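Local coordinates for protein isatin hydrolase (Ralstonia solanacearum, PDB 5NMP) that hydrolyses isatin, probably opening its five-membered lactam ring, and carries a bound manganese ion in a fold of the putative cyclase family, at residues 26-31 against 234-239; 117-120 against 124-127; 147-152 against 241-246; 225-230 against 258-263. All coordinates share one frame; numbering follows the deposited sequence.

Contact 1: 26-31 against 234-239; sequences VDLTQT and DQLPPR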
# COMPACT_ATOMS: atom_id res chain seq x y z
N VAL A 26 13.85 1.18 1.51
CA VAL A 26 13.75 2.47 2.19
C VAL A 26 12.30 2.91 2.32
O VAL A 26 11.55 2.92 1.34
CB VAL A 26 14.55 3.55 1.45
CG1 VAL A 26 14.55 4.85 2.24
CG2 VAL A 26 15.98 3.08 1.21
N ASP A 27 11.90 3.26 3.53
CA ASP A 27 10.54 3.73 3.81
C ASP A 27 10.44 5.23 3.56
O ASP A 27 11.09 6.02 4.23
CB ASP A 27 10.16 3.40 5.26
CG ASP A 27 8.66 3.48 5.51
OD1 ASP A 27 7.92 3.91 4.60
OD2 ASP A 27 8.23 3.13 6.63
N LEU A 28 9.62 5.61 2.58
CA LEU A 28 9.47 7.02 2.22
C LEU A 28 8.18 7.61 2.79
O LEU A 28 7.75 8.68 2.38
CB LEU A 28 9.48 7.19 0.71
CG LEU A 28 10.64 6.54 -0.04
CD1 LEU A 28 10.58 6.88 -1.52
CD2 LEU A 28 11.97 6.97 0.56
N THR A 29 7.58 6.91 3.75
CA THR A 29 6.26 7.27 4.24
C THR A 29 6.30 7.94 5.61
O THR A 29 7.03 7.52 6.51
CB THR A 29 5.36 6.02 4.31
OG1 THR A 29 5.43 5.31 3.06
CG2 THR A 29 3.92 6.40 4.58
N GLN A 30 5.51 9.00 5.76
CA GLN A 30 5.31 9.65 7.06
C GLN A 30 4.33 8.83 7.90
O GLN A 30 3.56 8.03 7.36
CB GLN A 30 4.78 11.07 6.88
CG GLN A 30 5.75 12.04 6.21
CD GLN A 30 6.67 12.73 7.20
OE1 GLN A 30 6.88 12.26 8.31
NE2 GLN A 30 7.23 13.87 6.79
N THR A 31 4.35 9.04 9.21
CA THR A 31 3.46 8.30 10.11
C THR A 31 2.08 8.95 10.23
O THR A 31 1.97 10.12 10.60
CB THR A 31 4.08 8.16 11.52
OG1 THR A 31 5.20 7.28 11.45
CG2 THR A 31 3.06 7.59 12.49
N ASP A 234 16.64 11.80 1.04
CA ASP A 234 18.08 11.95 1.19
C ASP A 234 18.82 10.62 1.23
O ASP A 234 20.04 10.58 1.13
CB ASP A 234 18.39 12.74 2.47
CG ASP A 234 17.82 12.08 3.71
OD1 ASP A 234 18.57 11.35 4.39
OD2 ASP A 234 16.63 12.29 4.01
N GLN A 235 18.08 9.52 1.38
CA GLN A 235 18.68 8.20 1.43
C GLN A 235 18.62 7.51 0.07
O GLN A 235 19.00 6.34 -0.06
CB GLN A 235 17.99 7.32 2.48
CG GLN A 235 18.16 7.83 3.90
CD GLN A 235 17.52 6.91 4.92
OE1 GLN A 235 17.53 5.69 4.77
NE2 GLN A 235 16.94 7.50 5.96
N LEU A 236 18.15 8.24 -0.93
CA LEU A 236 18.03 7.69 -2.28
C LEU A 236 19.12 8.25 -3.20
O LEU A 236 19.52 9.40 -3.06
CB LEU A 236 16.66 8.00 -2.87
CG LEU A 236 15.46 7.42 -2.11
CD1 LEU A 236 14.19 7.60 -2.93
CD2 LEU A 236 15.69 5.96 -1.77
N PRO A 237 19.59 7.42 -4.13
CA PRO A 237 20.54 7.85 -5.16
C PRO A 237 19.86 8.77 -6.17
O PRO A 237 18.63 8.77 -6.24
CB PRO A 237 20.99 6.54 -5.80
CG PRO A 237 19.80 5.65 -5.65
CD PRO A 237 19.22 6.00 -4.30
N PRO A 238 20.65 9.54 -6.94
CA PRO A 238 20.07 10.38 -7.99
C PRO A 238 19.23 9.57 -8.98
O PRO A 238 18.19 10.04 -9.43
CB PRO A 238 21.30 10.98 -8.68
CG PRO A 238 22.35 10.95 -7.64
CD PRO A 238 22.10 9.72 -6.84
N ARG A 239 19.69 8.37 -9.30
CA ARG A 239 18.97 7.49 -10.21
C ARG A 239 19.23 6.02 -9.89
O ARG A 239 20.26 5.66 -9.32
CB ARG A 239 19.34 7.80 -11.66
CG ARG A 239 20.81 7.59 -11.98
CD ARG A 239 21.11 8.05 -13.38
NE ARG A 239 20.11 7.57 -14.33
CZ ARG A 239 19.83 8.16 -15.49
NH1 ARG A 239 18.90 7.65 -16.29
NH2 ARG A 239 20.47 9.26 -15.84
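Val26 and Leu28 meet Leu236 at one margin of the curled mixed sheet of this cyclase-family protein, where the end of strand 24-27 is packed against the loop leading from strand 225-228 to strand 239-244. The contact is almost wholly apolar and its backbones stay well apart, with 7.6 Å between the CA atoms of Val26 and Gln235. Val26 points directly at the loop. Its CG1, anti to the backbone N (chi1 -174°), approaches OE1 of Gln235, while its other methyl, CG2, lies 4.2 Å from Leu236 CD2. The side chains of Val26 and Leu236 run antiparallel alongside one another, so the branched end of the valine lies along the leucine. Leu28 does it differently: it and Leu236 reach toward each other tip to tip, Leu28 CD1 standing 3.9 Å from Leu236 CD1. Leu236 thus divides its two methyls, CD2 going to Val26 and CD1 to Leu28, and it also rests on Leu149 and on Ala262 and Val264 of strand 261-264. Gln235 is the solvent-facing border of the patch, its extended side chain crossing Val26. A hydrogen bond from Asn232 ND2 to the carbonyl of Asp27 further ties this loop to the strand end. Just past the strand the chain bends in an Asx turn, in which the backbone N of Thr29 donates to Asp27 OD1 at 3.1 Å, reaching it from above the carboxylate plane, 52° out of it.

Contact 2: 117-120 against 124-127; sequences AQVR and DWLL
Gln118 and Trp125 form a CH-pi contact at the periphery of the chain, across the short loop that joins helix 116-119 to strand 126-127. Its main element is aliphatic carbon laid over an indole face. Gln118 CB sits 3.5 Å from the centroid of the five-membered ring of Trp125, only 13° off the ring normal, and is equally close to both NE1 and CE2. The next atom, Gln118 CG, continues over the same ring system, 3.6 Å from NE1 of Trp125 and 3.8 Å from its CZ2, toward the six-membered ring. The two side chains run alongside each other in the same direction, and the bend of the glutamine at chi2 (75°) then leads its amide end off the indole. Trp125 CG is anti to the backbone N (chi1 -170°), which swings the indole back toward the helix. Val119 adds a looser touch, its CG2 coming obliquely to within 4.4 Å of Trp125 CE3. Elsewhere the indole meets Phe131 of helix 129-139 edge-to-face and packs on Phe150 of strand 147-151, which anchors the loop to the body of the protein. The backbone of Trp125 also bonds to Gly176, beside the pairing of Leu127 with Gly176 and Thr178. The contact thus belongs to a short helix-to-strand connection across which a tryptophan packs back on the helix, leading into the two-stranded parallel sheet of 126-127 and 176-177.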
# COMPACT_ATOMS: atom_id res chain seq x y z
N ALA A 117 19.26 22.73 -0.60
CA ALA A 117 20.06 23.91 -0.30
C ALA A 117 19.38 25.19 -0.79
O ALA A 117 19.49 26.24 -0.16
CB ALA A 117 21.44 23.78 -0.92
N GLN A 118 18.68 25.09 -1.91
CA GLN A 118 18.00 26.24 -2.50
C GLN A 118 16.76 26.62 -1.71
O GLN A 118 16.50 27.80 -1.48
CB GLN A 118 17.62 25.95 -3.96
CG GLN A 118 18.80 25.94 -4.94
CD GLN A 118 19.65 24.69 -4.83
OE1 GLN A 118 19.27 23.72 -4.18
NE2 GLN A 118 20.80 24.71 -5.49
N VAL A 119 16.01 25.61 -1.30
CA VAL A 119 14.78 25.81 -0.54
C VAL A 119 15.09 26.31 0.87
O VAL A 119 14.29 27.02 1.49
CB VAL A 119 13.96 24.51 -0.47
CG1 VAL A 119 12.71 24.68 0.37
CG2 VAL A 119 13.59 24.06 -1.88
N ARG A 120 16.28 25.98 1.35
CA ARG A 120 16.73 26.43 2.66
C ARG A 120 16.87 27.95 2.69
O ARG A 120 16.79 28.57 3.75
CB ARG A 120 18.05 25.76 3.02
CG ARG A 120 18.34 25.71 4.50
CD ARG A 120 19.24 24.52 4.84
NE ARG A 120 20.51 24.56 4.12
CZ ARG A 120 21.05 23.52 3.49
NH1 ARG A 120 20.42 22.35 3.49
NH2 ARG A 120 22.21 23.65 2.87
N ASP A 124 9.91 29.84 -1.40
CA ASP A 124 9.10 29.97 -2.61
C ASP A 124 9.89 29.61 -3.86
O ASP A 124 9.49 29.94 -4.98
CB ASP A 124 8.56 31.39 -2.74
CG ASP A 124 7.43 31.67 -1.77
OD1 ASP A 124 7.52 32.67 -1.03
OD2 ASP A 124 6.46 30.88 -1.76
N TRP A 125 11.01 28.92 -3.66
CA TRP A 125 11.92 28.56 -4.74
C TRP A 125 11.22 27.73 -5.82
O TRP A 125 10.43 26.84 -5.52
CB TRP A 125 13.12 27.79 -4.18
CG TRP A 125 14.23 27.57 -5.16
CD1 TRP A 125 15.25 28.43 -5.44
CD2 TRP A 125 14.43 26.41 -5.97
NE1 TRP A 125 16.08 27.87 -6.39
CE2 TRP A 125 15.60 26.63 -6.73
CE3 TRP A 125 13.75 25.20 -6.13
CZ2 TRP A 125 16.09 25.70 -7.63
CZ3 TRP A 125 14.24 24.27 -7.03
CH2 TRP A 125 15.40 24.52 -7.77
N LEU A 126 11.52 28.04 -7.07
CA LEU A 126 10.86 27.39 -8.19
C LEU A 126 11.82 26.50 -8.99
O LEU A 126 12.89 26.94 -9.41
CB LEU A 126 10.24 28.43 -9.12
CG LEU A 126 9.19 29.33 -8.47
CD1 LEU A 126 8.67 30.36 -9.46
CD2 LEU A 126 8.04 28.50 -7.91
N LEU A 127 11.42 25.25 -9.18
CA LEU A 127 12.15 24.31 -10.02
C LEU A 127 11.98 24.70 -11.49
O LEU A 127 10.87 24.74 -12.01
CB LEU A 127 11.65 22.88 -9.79
CG LEU A 127 12.31 21.76 -10.59
CD1 LEU A 127 13.79 21.69 -10.27
CD2 LEU A 127 11.64 20.44 -10.30

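Contact 3: 147-152 against 241-246; sequences WVLFRT and AFILAA
Ile243 and Trp147 pack against each other on one face of the curled mixed sheet, although strand 107-114 runs between their strands, 239-244 and 147-151. Ala110 of that middle strand touches both residues, and with so small a side chain beneath them the two larger groups meet above it. Starting from the backbone, Ile243 CB lies 4.0 Å from CD1 of Trp147 and CG1 4.1 Å from the same atom, coming up to the indole obliquely, and the two side chains cross at about a right angle. The branch Ile243 CG2 is anti to the backbone N and turns elsewhere, lying 4.0 Å from Val260 CG1. With chi2 at -57° the chain then bends, and its tip CD1 leaves the tryptophan for Leu149, whose CD1 is 4.2 Å away, and for Leu28, whose CD1 is 4.1 Å away. One isoleucine therefore joins residues from several parts of the sheet and its adjoining loops. The indole is held further by His192, with which it stacks edge-to-face, and by Tyr225 of strand 225-228. The side chain of Trp147 lies about 8 Å from that of the manganese ligand Asp82, near the metal site but not in it. The polar edge of the indole is served by a water in the ring plane: Trp147 NE1 donates to it over 2.8 Å, and the water stands 3.1 Å from Ile243 O, to which it can donate.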
# COMPACT_ATOMS: atom_id res chain seq x y z
N TRP A 147 9.34 8.18 -12.04
CA TRP A 147 8.96 9.22 -11.10
C TRP A 147 10.03 10.31 -11.07
O TRP A 147 11.22 10.02 -11.17
CB TRP A 147 8.78 8.67 -9.68
CG TRP A 147 7.53 7.89 -9.44
CD1 TRP A 147 7.40 6.54 -9.40
CD2 TRP A 147 6.22 8.42 -9.18
NE1 TRP A 147 6.10 6.19 -9.14
CE2 TRP A 147 5.35 7.33 -9.01
CE3 TRP A 147 5.70 9.72 -9.09
CZ2 TRP A 147 4.00 7.48 -8.74
CZ3 TRP A 147 4.35 9.87 -8.82
CH2 TRP A 147 3.51 8.76 -8.65
N VAL A 148 9.59 11.55 -10.91
CA VAL A 148 10.51 12.63 -10.60
C VAL A 148 10.28 13.05 -9.15
O VAL A 148 9.29 13.71 -8.84
CB VAL A 148 10.33 13.83 -11.54
CG1 VAL A 148 11.26 14.97 -11.14
CG2 VAL A 148 10.58 13.42 -12.97
N LEU A 149 11.20 12.65 -8.27
CA LEU A 149 11.07 12.96 -6.85
C LEU A 149 11.81 14.25 -6.50
O LEU A 149 13.03 14.33 -6.60
CB LEU A 149 11.57 11.79 -6.00
CG LEU A 149 10.86 10.46 -6.26
CD1 LEU A 149 11.32 9.38 -5.30
CD2 LEU A 149 9.34 10.62 -6.20
N PHE A 150 11.04 15.25 -6.09
CA PHE A 150 11.55 16.58 -5.77
C PHE A 150 11.99 16.65 -4.30
O PHE A 150 11.16 16.86 -3.42
CB PHE A 150 10.47 17.63 -6.06
CG PHE A 150 10.95 19.05 -5.99
CD1 PHE A 150 12.29 19.36 -6.14
CD2 PHE A 150 10.05 20.08 -5.77
CE1 PHE A 150 12.72 20.68 -6.07
CE2 PHE A 150 10.47 21.40 -5.70
CZ PHE A 150 11.81 21.70 -5.85
N ARG A 151 13.28 16.46 -4.05
CA ARG A 151 13.80 16.52 -2.68
C ARG A 151 14.03 17.95 -2.22
O ARG A 151 14.77 18.71 -2.85
CB ARG A 151 15.10 15.74 -2.56
CG ARG A 151 15.70 15.84 -1.17
CD ARG A 151 17.11 15.32 -1.09
NE ARG A 151 17.69 15.64 0.21
CZ ARG A 151 18.99 15.60 0.48
NH1 ARG A 151 19.86 15.25 -0.46
NH2 ARG A 151 19.42 15.92 1.70
N THR A 152 13.41 18.31 -1.10
CA THR A 152 13.50 19.67 -0.57
C THR A 152 13.82 19.70 0.93
O THR A 152 13.97 20.78 1.50
CB THR A 152 12.19 20.43 -0.79
OG1 THR A 152 11.11 19.69 -0.20
CG2 THR A 152 11.91 20.62 -2.28
N ALA A 241 16.86 3.99 -8.26
CA ALA A 241 15.91 3.53 -7.26
C ALA A 241 14.61 3.07 -7.92
O ALA A 241 14.25 3.55 -8.99
CB ALA A 241 15.62 4.63 -6.25
N PHE A 242 13.93 2.14 -7.26
CA PHE A 242 12.68 1.59 -7.79
C PHE A 242 11.56 1.78 -6.76
O PHE A 242 11.71 1.41 -5.60
CB PHE A 242 12.86 0.11 -8.13
CG PHE A 242 11.80 -0.43 -9.04
CD1 PHE A 242 11.92 -0.31 -10.41
CD2 PHE A 242 10.67 -1.06 -8.52
CE1 PHE A 242 10.94 -0.80 -11.25
CE2 PHE A 242 9.69 -1.55 -9.35
CZ PHE A 242 9.83 -1.42 -10.72
N ILE A 243 10.45 2.37 -7.19
CA ILE A 243 9.41 2.75 -6.25
C ILE A 243 8.21 1.80 -6.23
O ILE A 243 7.65 1.46 -7.27
CB ILE A 243 8.89 4.16 -6.54
CG1 ILE A 243 10.05 5.16 -6.56
CG2 ILE A 243 7.84 4.57 -5.52
CD1 ILE A 243 10.85 5.18 -5.28
N LEU A 244 7.84 1.37 -5.02
CA LEU A 244 6.60 0.64 -4.82
C LEU A 244 5.55 1.59 -4.25
O LEU A 244 5.63 1.99 -3.09
CB LEU A 244 6.81 -0.55 -3.88
CG LEU A 244 7.99 -1.47 -4.17
CD1 LEU A 244 8.07 -2.60 -3.14
CD2 LEU A 244 7.93 -2.04 -5.58
N ALA A 245 4.58 1.97 -5.08
CA ALA A 245 3.55 2.91 -4.64
C ALA A 245 2.16 2.46 -5.10
O ALA A 245 1.66 2.91 -6.12
CB ALA A 245 3.85 4.30 -5.17
N ALA A 246 1.55 1.57 -4.32
CA ALA A 246 0.23 1.06 -4.63
C ALA A 246 -0.82 1.62 -3.68
O ALA A 246 -0.76 1.41 -2.47
CB ALA A 246 0.23 -0.46 -4.59
O HOH W 1 5.68 3.54 -8.47

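Contact 4: 225-230 against 258-263; sequences YGLQCL and LRVLAL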
# COMPACT_ATOMS: atom_id res chain seq x y z
N TYR A 225 0.47 10.91 -12.55
CA TYR A 225 0.17 10.76 -11.13
C TYR A 225 1.03 11.64 -10.23
O TYR A 225 2.02 12.23 -10.67
CB TYR A 225 0.34 9.29 -10.72
CG TYR A 225 -0.20 8.31 -11.74
CD1 TYR A 225 -1.57 8.11 -11.89
CD2 TYR A 225 0.66 7.59 -12.56
CE1 TYR A 225 -2.06 7.23 -12.83
CE2 TYR A 225 0.18 6.71 -13.50
CZ TYR A 225 -1.18 6.53 -13.63
OH TYR A 225 -1.67 5.64 -14.56
N GLY A 226 0.64 11.74 -8.95
CA GLY A 226 1.39 12.53 -7.99
C GLY A 226 1.59 11.84 -6.65
O GLY A 226 0.79 10.99 -6.24
N LEU A 227 2.68 12.19 -5.97
CA LEU A 227 2.95 11.71 -4.62
C LEU A 227 3.23 12.89 -3.70
O LEU A 227 3.90 13.84 -4.09
CB LEU A 227 4.14 10.74 -4.62
CG LEU A 227 3.86 9.33 -5.16
CD1 LEU A 227 5.14 8.53 -5.24
CD2 LEU A 227 2.83 8.62 -4.30
N GLN A 228 2.72 12.82 -2.48
CA GLN A 228 2.86 13.92 -1.53
C GLN A 228 3.30 13.45 -0.15
O GLN A 228 3.06 12.30 0.22
CB GLN A 228 1.55 14.71 -1.44
CG GLN A 228 1.11 15.31 -2.77
CD GLN A 228 -0.19 16.07 -2.68
OE1 GLN A 228 -0.65 16.42 -1.59
NE2 GLN A 228 -0.80 16.35 -3.83
N CYS A 229 3.95 14.35 0.59
CA CYS A 229 4.41 14.09 1.95
C CYS A 229 5.37 12.91 2.03
O CYS A 229 5.26 12.06 2.91
CB CYS A 229 3.21 13.85 2.88
SG CYS A 229 2.18 15.31 3.11
N LEU A 230 6.33 12.88 1.12
CA LEU A 230 7.37 11.87 1.14
C LEU A 230 8.49 12.27 2.10
O LEU A 230 8.70 13.46 2.36
CB LEU A 230 7.94 11.65 -0.26
CG LEU A 230 7.01 11.09 -1.34
CD1 LEU A 230 7.72 11.08 -2.68
CD2 LEU A 230 6.53 9.69 -0.99
N LEU A 258 -0.95 5.85 1.28
CA LEU A 258 -0.32 4.59 0.92
C LEU A 258 1.06 4.45 1.54
O LEU A 258 1.63 5.42 2.03
CB LEU A 258 -0.22 4.45 -0.61
CG LEU A 258 0.90 5.19 -1.35
CD1 LEU A 258 0.93 4.78 -2.81
CD2 LEU A 258 0.77 6.69 -1.22
N ARG A 259 1.58 3.23 1.51
CA ARG A 259 2.93 2.97 1.99
C ARG A 259 3.91 3.01 0.83
O ARG A 259 4.01 2.06 0.06
CB ARG A 259 2.98 1.60 2.69
CG ARG A 259 4.20 1.40 3.58
CD ARG A 259 4.21 2.41 4.71
NE ARG A 259 5.32 2.20 5.62
CZ ARG A 259 5.23 1.52 6.77
NH1 ARG A 259 4.07 1.00 7.14
NH2 ARG A 259 6.30 1.38 7.54
N VAL A 260 4.62 4.12 0.69
CA VAL A 260 5.59 4.28 -0.39
C VAL A 260 6.94 3.69 -0.00
O VAL A 260 7.53 4.08 1.01
CB VAL A 260 5.77 5.75 -0.78
CG1 VAL A 260 6.75 5.87 -1.94
CG2 VAL A 260 4.44 6.38 -1.14
N LEU A 261 7.44 2.77 -0.81
CA LEU A 261 8.72 2.13 -0.56
C LEU A 261 9.67 2.31 -1.74
O LEU A 261 9.25 2.39 -2.89
CB LEU A 261 8.54 0.63 -0.27
CG LEU A 261 7.66 0.24 0.91
CD1 LEU A 261 7.61 -1.27 1.04
CD2 LEU A 261 8.17 0.88 2.20
N ALA A 262 10.97 2.35 -1.44
CA ALA A 262 11.98 2.45 -2.47
C ALA A 262 12.96 1.28 -2.38
O ALA A 262 13.46 0.96 -1.31
CB ALA A 262 12.72 3.77 -2.36
N LEU A 263 13.22 0.64 -3.52
CA LEU A 263 14.25 -0.38 -3.59
C LEU A 263 15.55 0.25 -4.08
O LEU A 263 15.55 0.99 -5.06
CB LEU A 263 13.83 -1.54 -4.50
CG LEU A 263 12.56 -2.32 -4.17
CD1 LEU A 263 12.43 -3.53 -5.07
CD2 LEU A 263 12.53 -2.73 -2.71
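Leu258 opens the second segment against Leu227, its CD2 4.2 Å from Leu227 CD2, with the two side chains crossing at about a right angle. Its CG lies between the backbone N and the carbonyl carbon (chi1 80°), which carries its tip toward strand 225-228. Arg259 next extends to the other side of the segment, where NH2 forms a salt bridge with Asp27 OD2 and NH1 bonds to the carbonyls of Pro247 and Val98 of the second subunit. Val260 turns back inward. Both of its methyls, CG1 and CG2, lie 3.9 Å from Leu230 CD2, so that this leucine branch seats in the fork of the valine, while CG2 also meets Leu227 CD2 at 4.2 Å. The backbone N of Val260 bonds to Thr29 OG1. Leu261 and Leu263 then face outward to Ala246 and Leu11 of the second subunit, whereas Ala262 faces inward beside Ile243. The buried apolar layer borders the metal site: the side chain of Leu258 is about 5 Å from that of the manganese ligand His80, and Gln228 is a known manganese ligand of this protein, though no metal is bound to it in this chain. Strand 225-228 lies between strands 193-195 and 80-82, and strand 261-264 between 24-27 and 239-244; contact between such distant places in one mixed sheet shows how strongly it curls.

In the fold
Contacts 3 and 4 are buried, with centres only 6 Å apart, and their apolar side chains share the concave interior of the mixed sheet; strands 239-244 and 261-264 are paired through backbone bonds such as that from Leu263 N to Phe242 O (2.7 Å). Contact 1 continues this layer to the margin, where Gln235 is exposed; its strand 24-27 adjoins strand 261-264 of contact 4, and the Asp27-Arg259 salt bridge joins the two. These three also touch the second subunit. Contact 2 stands apart, on the periphery and with a CH-pi face in place of methyl packing. It reaches the core through Phe150 and Thr152 of contact 3, but meets neither contact 1 nor contact 4.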